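Local coordinates for protein inner kinetochore subunit cnp3 (Schizosaccharomyces pombe, PDB 6O2D) that serves in the inner kinetochore as a centromere-binding adaptor for outer kinetochore assembly and chromosome segregation, this piece being its dimeric cupin domain, at residues Gln53-Glu63 with Ala68-Pro80. Sequence-based numbering, arbitrary orientation.
Sequences QLKFASLFKEE and AGVVEMPAGAEKP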
loop_
_atom_site.group_PDB
_atom_site.type_symbol
_atom_site.label_atom_id
_atom_site.label_comp_id
_atom_site.label_asym_id
_atom_site.label_seq_id
_atom_site.Cartn_x
_atom_site.Cartn_y
_atom_site.Cartn_z
ATOM N N GLN B 53 -4.841 5.913 -21.829
ATOM C CA GLN B 53 -3.427 6.279 -21.866
ATOM C C GLN B 53 -2.858 6.427 -20.460
ATOM O O GLN B 53 -2.765 7.536 -19.898
ATOM C CB GLN B 53 -3.203 7.573 -22.637
ATOM C CG GLN B 53 -4.326 8.581 -22.500
ATOM C CD GLN B 53 -5.274 8.564 -23.684
ATOM O OE1 GLN B 53 -6.156 7.708 -23.777
ATOM N NE2 GLN B 53 -5.098 9.515 -24.595
ATOM N N LEU B 54 -2.482 5.281 -19.899
ATOM C CA LEU B 54 -1.724 5.243 -18.658
ATOM C C LEU B 54 -0.757 4.064 -18.659
ATOM O O LEU B 54 -0.879 3.124 -19.438
ATOM C CB LEU B 54 -2.606 5.187 -17.405
ATOM C CG LEU B 54 -3.385 3.920 -16.982
ATOM C CD1 LEU B 54 -2.552 2.925 -16.208
ATOM C CD2 LEU B 54 -4.635 4.286 -16.184
ATOM N N LYS B 55 0.149 4.079 -17.696
ATOM C CA LYS B 55 1.218 3.107 -17.572
ATOM C C LYS B 55 0.996 2.309 -16.305
ATOM O O LYS B 55 0.391 2.791 -15.350
ATOM C CB LYS B 55 2.569 3.864 -17.532
ATOM C CG LYS B 55 2.716 5.036 -18.660
ATOM C CD LYS B 55 3.910 4.988 -19.502
ATOM C CE LYS B 55 4.379 6.424 -19.324
ATOM N NZ LYS B 55 5.783 6.863 -19.439
ATOM N N PHE B 56 1.436 1.066 -16.326
ATOM C CA PHE B 56 1.429 0.387 -15.058
ATOM C C PHE B 56 2.339 -0.819 -15.142
ATOM O O PHE B 56 2.699 -1.307 -16.224
ATOM C CB PHE B 56 0.009 0.033 -14.596
ATOM C CG PHE B 56 -0.426 -1.332 -14.940
ATOM C CD1 PHE B 56 -0.559 -1.693 -16.259
ATOM C CD2 PHE B 56 -0.740 -2.253 -13.946
ATOM C CE1 PHE B 56 -0.962 -2.937 -16.598
ATOM C CE2 PHE B 56 -1.149 -3.505 -14.277
ATOM C CZ PHE B 56 -1.260 -3.851 -15.609
ATOM N N ALA B 57 2.712 -1.271 -13.958
ATOM C CA ALA B 57 3.365 -2.547 -13.777
ATOM C C ALA B 57 2.984 -3.032 -12.391
ATOM O O ALA B 57 3.095 -2.285 -11.413
ATOM C CB ALA B 57 4.885 -2.422 -13.934
ATOM N N SER B 58 2.517 -4.267 -12.318
ATOM C CA SER B 58 2.279 -4.917 -11.040
ATOM C C SER B 58 3.613 -5.451 -10.526
ATOM O O SER B 58 4.301 -6.197 -11.229
ATOM C CB SER B 58 1.230 -6.019 -11.186
ATOM O OG SER B 58 1.804 -7.247 -11.590
ATOM N N LEU B 59 3.995 -5.037 -9.320
ATOM C CA LEU B 59 5.299 -5.347 -8.743
ATOM C C LEU B 59 5.249 -6.471 -7.718
ATOM O O LEU B 59 6.038 -7.415 -7.797
ATOM C CB LEU B 59 5.876 -4.090 -8.093
ATOM C CG LEU B 59 6.197 -2.995 -9.103
ATOM C CD1 LEU B 59 6.545 -1.738 -8.371
ATOM C CD2 LEU B 59 7.343 -3.416 -10.021
ATOM N N PHE B 60 4.356 -6.363 -6.736
ATOM C CA PHE B 60 4.208 -7.340 -5.669
ATOM C C PHE B 60 2.836 -7.975 -5.800
ATOM O O PHE B 60 1.824 -7.267 -5.854
ATOM C CB PHE B 60 4.345 -6.682 -4.297
ATOM C CG PHE B 60 5.596 -5.876 -4.132
ATOM C CD1 PHE B 60 6.843 -6.473 -4.274
ATOM C CD2 PHE B 60 5.527 -4.526 -3.823
ATOM C CE1 PHE B 60 8.000 -5.740 -4.111
ATOM C CE2 PHE B 60 6.685 -3.784 -3.659
ATOM C CZ PHE B 60 7.926 -4.393 -3.809
ATOM N N LYS B 61 2.795 -9.302 -5.828
ATOM C CA LYS B 61 1.539 -10.029 -5.939
ATOM C C LYS B 61 1.414 -10.995 -4.775
ATOM O O LYS B 61 2.255 -11.886 -4.609
ATOM C CB LYS B 61 1.472 -10.791 -7.261
ATOM C CG LYS B 61 1.439 -9.905 -8.490
ATOM C CD LYS B 61 1.237 -10.727 -9.753
ATOM C CE LYS B 61 2.552 -11.262 -10.297
ATOM N NZ LYS B 61 2.335 -12.045 -11.548
ATOM N N GLU B 62 0.342 -10.852 -4.000
ATOM C CA GLU B 62 -0.028 -11.853 -3.010
ATOM C C GLU B 62 -1.463 -12.294 -3.298
ATOM O O GLU B 62 -2.398 -11.937 -2.579
ATOM C CB GLU B 62 0.115 -11.316 -1.590
ATOM C CG GLU B 62 0.143 -12.413 -0.541
ATOM C CD GLU B 62 1.391 -13.261 -0.626
ATOM O OE1 GLU B 62 2.490 -12.719 -0.388
ATOM O OE2 GLU B 62 1.271 -14.464 -0.940
ATOM N N GLU B 63 -1.625 -13.057 -4.377
ATOM C CA GLU B 63 -2.944 -13.531 -4.764
ATOM C C GLU B 63 -3.495 -14.454 -3.680
ATOM O O GLU B 63 -2.755 -15.268 -3.118
ATOM C CB GLU B 63 -2.892 -14.259 -6.107
ATOM C CG GLU B 63 -3.279 -13.382 -7.290
ATOM C CD GLU B 63 -4.781 -13.335 -7.529
ATOM O OE1 GLU B 63 -5.335 -12.221 -7.640
ATOM O OE2 GLU B 63 -5.411 -14.412 -7.610
ATOM N N ALA B 68 0.202 -4.932 -5.479
ATOM C CA ALA B 68 0.693 -3.556 -5.498
ATOM C C ALA B 68 1.561 -3.304 -6.727
ATOM O O ALA B 68 2.204 -4.220 -7.257
ATOM C CB ALA B 68 1.471 -3.225 -4.221
ATOM N N GLY B 69 1.594 -2.048 -7.157
ATOM C CA GLY B 69 2.351 -1.700 -8.338
ATOM C C GLY B 69 2.534 -0.206 -8.490
ATOM O O GLY B 69 2.330 0.564 -7.548
ATOM N N VAL B 70 2.921 0.192 -9.704
ATOM C CA VAL B 70 3.168 1.588 -10.031
ATOM C C VAL B 70 2.415 1.942 -11.304
ATOM O O VAL B 70 2.358 1.148 -12.252
ATOM C CB VAL B 70 4.683 1.884 -10.181
ATOM C CG1 VAL B 70 5.353 0.881 -11.111
ATOM C CG2 VAL B 70 4.929 3.318 -10.662
ATOM N N VAL B 71 1.810 3.130 -11.297
ATOM C CA VAL B 71 1.144 3.726 -12.447
ATOM C C VAL B 71 1.756 5.104 -12.656
ATOM O O VAL B 71 2.011 5.825 -11.683
ATOM C CB VAL B 71 -0.391 3.833 -12.244
ATOM C CG1 VAL B 71 -1.032 4.768 -13.276
ATOM C CG2 VAL B 71 -1.045 2.463 -12.273
ATOM N N GLU B 72 2.001 5.455 -13.928
ATOM C CA GLU B 72 2.420 6.789 -14.350
ATOM C C GLU B 72 1.405 7.355 -15.333
ATOM O O GLU B 72 0.857 6.617 -16.151
ATOM C CB GLU B 72 3.785 6.806 -15.048
ATOM C CG GLU B 72 4.198 8.209 -15.438
ATOM C CD GLU B 72 5.431 8.244 -16.246
ATOM O OE1 GLU B 72 6.391 7.551 -15.852
ATOM O OE2 GLU B 72 5.425 8.934 -17.286
HETATM N N MSE B 73 1.177 8.663 -15.272
HETATM C CA MSE B 73 0.253 9.301 -16.201
HETATM C C MSE B 73 0.918 10.478 -16.900
HETATM O O MSE B 73 1.369 11.426 -16.252
HETATM C CB MSE B 73 -0.981 9.747 -15.436
HETATM C CG MSE B 73 -1.793 8.548 -15.043
HETATM SE SE MSE B 73 -3.494 9.002 -14.296
HETATM C CE MSE B 73 -2.935 9.597 -12.533
ATOM N N PRO B 74 0.993 10.411 -18.224
ATOM C CA PRO B 74 1.583 11.513 -18.989
ATOM C C PRO B 74 0.774 12.792 -18.828
ATOM O O PRO B 74 -0.303 12.826 -18.233
ATOM C CB PRO B 74 1.553 11.001 -20.435
ATOM C CG PRO B 74 1.329 9.511 -20.323
ATOM C CD PRO B 74 0.543 9.301 -19.080
ATOM N N ALA B 75 1.330 13.873 -19.361
ATOM C CA ALA B 75 0.667 15.166 -19.302
ATOM C C ALA B 75 -0.638 15.130 -20.083
ATOM O O ALA B 75 -0.698 14.607 -21.199
ATOM C CB ALA B 75 1.582 16.252 -19.868
ATOM N N GLY B 76 -1.690 15.683 -19.487
ATOM C CA GLY B 76 -2.973 15.676 -20.157
ATOM C C GLY B 76 -3.682 14.344 -20.171
ATOM O O GLY B 76 -4.559 14.135 -21.011
ATOM N N ALA B 77 -3.324 13.428 -19.274
ATOM C CA ALA B 77 -3.953 12.116 -19.249
ATOM C C ALA B 77 -5.269 12.151 -18.477
ATOM O O ALA B 77 -5.423 12.889 -17.501
ATOM C CB ALA B 77 -3.014 11.086 -18.620
ATOM N N GLU B 78 -6.220 11.327 -18.920
ATOM C CA GLU B 78 -7.541 11.243 -18.297
ATOM C C GLU B 78 -7.876 9.769 -18.111
ATOM O O GLU B 78 -8.124 9.059 -19.090
ATOM C CB GLU B 78 -8.610 11.934 -19.156
ATOM C CG GLU B 78 -8.189 13.260 -19.790
ATOM C CD GLU B 78 -9.323 13.954 -20.562
ATOM O OE1 GLU B 78 -10.163 13.253 -21.177
ATOM O OE2 GLU B 78 -9.375 15.205 -20.550
ATOM N N LYS B 79 -7.895 9.310 -16.859
ATOM C CA LYS B 79 -8.332 7.955 -16.552
ATOM C C LYS B 79 -9.836 7.954 -16.327
ATOM O O LYS B 79 -10.308 8.618 -15.395
ATOM C CB LYS B 79 -7.621 7.420 -15.319
ATOM C CG LYS B 79 -7.879 5.942 -15.041
ATOM C CD LYS B 79 -7.120 5.459 -13.801
ATOM C CE LYS B 79 -7.359 3.972 -13.553
ATOM N NZ LYS B 79 -8.782 3.615 -13.852
ATOM N N PRO B 80 -10.617 7.248 -17.145
ATOM C CA PRO B 80 -12.078 7.289 -16.998
ATOM C C PRO B 80 -12.534 6.621 -15.711
ATOM O O PRO B 80 -11.830 5.803 -15.115
ATOM C CB PRO B 80 -12.589 6.522 -18.226
ATOM C CG PRO B 80 -11.407 6.375 -19.139
ATOM C CD PRO B 80 -10.202 6.367 -18.247
#
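Ala57 and Val70 form an antiparallel hydrogen-bonded pair, and each backbone N donates to the other's O: Ala57 N to Val70 O and Val70 N to Ala57 O, both 3.0 Å. Further along, the strands slip by one residue in a classic beta bulge. Leu59 and Phe60 both face Ala68. Ala68 O accepts from Leu59 N at 2.9 Å, in the carbonyl plane, and from Phe60 N at 3.1 Å, tilted 30° out of it. Ala68 N returns a bond to Phe60 O.

The Phe60 ring meets Ala68 CB at its edge, and Leu59 CB lies over one face, 4.3 Å above the plane. Leu59 CD1 reaches Val70 CG1. Near the other end, Lys55 and Glu72 lie side by side and point the same way. Glu72 is extended, with CG anti to the backbone N (chi1 -179°), while the Lys55 chain bends at chi2 and chi3. Their salt bridge, Lys55 NZ to Glu72 OE2 at 3.0 Å, has weak hydrogen-bond geometry. Leu54 splits its methyls: CD1 meets Val71 CG1, and CD2 rests on Lys79 CD at 3.6 Å. The type II turn Pro74-Ala77 lets the chain fold back to bring Lys79 there.

Arg134 makes a long, weak ion pair with Glu72. Val114 and Ile116 of the second subunit pack on Leu59 and Phe60, which places the bulge at the dimer interface of this cupin domain. The two strands form a beta hairpin: strand 55-62 is outermost in its sheet within the chain, and strand 66-73 lies between it and strand 133-140.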